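Local structure of putative heme binding protein (Tannerella forsythia, 6EU8) at residues T26-N29 and Q34-T37. The protein probably binds heme, as a member of the HmuY-like family, with heme-binding properties that differ from those of Porphyromonas gingivalis HmuY. Numbering follows the deposited sequence.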
ATOM      1  N   THR A  26       3.280   0.429   6.828  1.00 22.61           N
ATOM      2  CA  THR A  26       2.660  -0.598   7.677  1.00 24.56           C
ATOM      3  C   THR A  26       2.559  -1.901   6.887  1.00 23.53           C
ATOM      4  O   THR A  26       1.888  -1.948   5.838  1.00 23.34           O
ATOM      5  CB  THR A  26       1.291  -0.134   8.221  1.00 24.19           C
ATOM      6  OG1 THR A  26       1.501   1.049   9.006  1.00 26.72           O
ATOM      7  CG2 THR A  26       0.663  -1.184   9.129  1.00 25.25           C
ATOM      8  N   TYR A  27       3.238  -2.952   7.377  1.00 25.04           N
ATOM      9  CA  TYR A  27       3.297  -4.283   6.747  1.00 24.92           C
ATOM     10  C   TYR A  27       2.175  -5.162   7.323  1.00 25.86           C
ATOM     11  O   TYR A  27       2.007  -5.204   8.540  1.00 26.81           O
ATOM     12  CB  TYR A  27       4.708  -4.906   6.975  1.00 23.98           C
ATOM     13  CG  TYR A  27       5.836  -4.028   6.436  1.00 23.89           C
ATOM     14  CD1 TYR A  27       6.421  -3.015   7.219  1.00 23.66           C
ATOM     15  CD2 TYR A  27       6.281  -4.160   5.132  1.00 24.17           C
ATOM     16  CE1 TYR A  27       7.426  -2.193   6.702  1.00 23.78           C
ATOM     17  CE2 TYR A  27       7.278  -3.322   4.600  1.00 22.22           C
ATOM     18  CZ  TYR A  27       7.849  -2.344   5.400  1.00 22.20           C
ATOM     19  OH  TYR A  27       8.847  -1.502   4.890  1.00 23.83           O
ATOM     20  N   VAL A  28       1.398  -5.812   6.452  1.00 24.78           N
ATOM     21  CA  VAL A  28       0.147  -6.513   6.842  1.00 25.95           C
ATOM     22  C   VAL A  28       0.184  -7.993   6.440  1.00 24.74           C
ATOM     23  O   VAL A  28       0.366  -8.323   5.272  1.00 24.74           O
ATOM     24  CB  VAL A  28      -1.111  -5.871   6.181  1.00 26.03           C
ATOM     25  CG1 VAL A  28      -2.427  -6.517   6.668  1.00 26.16           C
ATOM     26  CG2 VAL A  28      -1.146  -4.356   6.407  1.00 25.39           C
ATOM     27  N   ASN A  29      -0.024  -8.876   7.446  1.00 25.61           N
ATOM     28  CA  ASN A  29      -0.217 -10.311   7.240  1.00 27.82           C
ATOM     29  C   ASN A  29      -1.721 -10.606   7.177  1.00 25.67           C
ATOM     30  O   ASN A  29      -2.427 -10.448   8.187  1.00 28.37           O
ATOM     31  CB  ASN A  29       0.410 -11.077   8.415  1.00 29.13           C
ATOM     32  CG  ASN A  29       0.465 -12.575   8.181  1.00 31.17           C
ATOM     33  OD1 ASN A  29      -0.513 -13.182   7.751  1.00 30.63           O
ATOM     34  ND2 ASN A  29       1.618 -13.178   8.458  1.00 32.49           N
ATOM     35  N   GLN A  34      -1.767  -9.923  11.755  1.00 34.48           N
ATOM     36  CA  GLN A  34      -0.706  -9.164  12.409  1.00 34.36           C
ATOM     37  C   GLN A  34      -0.249  -8.017  11.495  1.00 32.78           C
ATOM     38  O   GLN A  34      -0.282  -8.171  10.265  1.00 30.64           O
ATOM     39  CB  GLN A  34       0.529 -10.034  12.629  1.00 36.96           C
ATOM     40  CG  GLN A  34       0.395 -11.244  13.548  1.00 40.34           C
ATOM     41  CD  GLN A  34       1.535 -12.240  13.309  1.00 41.08           C
ATOM     42  OE1 GLN A  34       1.671 -12.812  12.214  1.00 38.97           O
ATOM     43  NE2 GLN A  34       2.386 -12.422  14.315  1.00 42.41           N
ATOM     44  N   THR A  35       0.170  -6.916  12.127  1.00 31.44           N
ATOM     45  CA  THR A  35       0.778  -5.761  11.432  1.00 30.59           C
ATOM     46  C   THR A  35       2.012  -5.252  12.170  1.00 32.89           C
ATOM     47  O   THR A  35       2.160  -5.503  13.375  1.00 34.60           O
ATOM     48  CB  THR A  35      -0.193  -4.587  11.268  1.00 30.35           C
ATOM     49  OG1 THR A  35      -0.498  -4.025  12.552  1.00 36.29           O
ATOM     50  CG2 THR A  35      -1.456  -4.998  10.562  1.00 30.48           C
ATOM     51  N   GLU A  36       2.893  -4.559  11.435  1.00 30.45           N
ATOM     52  CA  GLU A  36       4.114  -3.909  11.961  1.00 32.14           C
ATOM     53  C   GLU A  36       4.356  -2.620  11.189  1.00 31.02           C
ATOM     54  O   GLU A  36       4.247  -2.614   9.956  1.00 27.34           O
ATOM     55  CB  GLU A  36       5.350  -4.805  11.795  1.00 36.21           C
ATOM     56  CG  GLU A  36       5.840  -5.503  13.055  1.00 41.76           C
ATOM     57  CD  GLU A  36       7.016  -6.437  12.782  1.00 42.82           C
ATOM     58  OE1 GLU A  36       8.059  -6.016  12.229  1.00 38.31           O
ATOM     59  OE2 GLU A  36       6.900  -7.633  13.108  1.00 47.76           O
ATOM     60  N   THR A  37       4.678  -1.549  11.912  1.00 28.49           N
ATOM     61  CA  THR A  37       4.937  -0.256  11.307  1.00 29.23           C
ATOM     62  C   THR A  37       6.434   0.092  11.461  1.00 30.29           C
ATOM     63  O   THR A  37       6.971   0.047  12.581  1.00 31.10           O
ATOM     64  CB  THR A  37       4.031   0.842  11.898  1.00 31.22           C
ATOM     65  OG1 THR A  37       2.646   0.496  11.692  1.00 32.08           O
ATOM     66  CG2 THR A  37       4.302   2.205  11.283  1.00 29.31           C
TER
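The ring of Y27 turns an edge to the carbonyl O of E36. Its CD1 lies 3.5 Å from E36 O, near the ring plane. W69 packs against the same ring edge-to-face. The side chains of N29 and Q34 run side by side and point the same way, with their amide planes 52° apart. N29 ND2 is 3.8 Å from Q34 OE1, and each group bonds elsewhere: N29 ND2 to K68 O, Q34 OE1 to T32 OG1.

The two strands run antiparallel. Y27 and E36 form a hydrogen-bonded pair: Y27 N donates to E36 O (2.8 Å), and E36 N returns a bond to Y27 O (3.1 Å). Next to the turn, N29 N reaches Q34 O at 2.9 Å, nearly straight at 169°. The carboxylate of E36 leads away from Y27 and meets H38 NE2 and the backbone N of K66 and I67.

T26, V28 and T35 share the other face with T37. The hydroxyls of T26 and T37 are hydrogen-bonded, OG1 to OG1, at 3.0 Å. In both threonines OG1 sits opposite the carbonyl carbon (chi1 -60° in T26), which turns the two hydroxyls to each other; either may be the donor. The methyls V28 CG2 and T35 CG2 touch loosely at 4.2 Å.

This is a beta hairpin of strands 24-28 and 35-39. I17 of strand 11-18 packs on T26, V28 and T35. Strand 71-74 pairs with the far side of 24-28. Strand 35-39 is an outermost strand, within this chain, of the four-stranded antiparallel sheet.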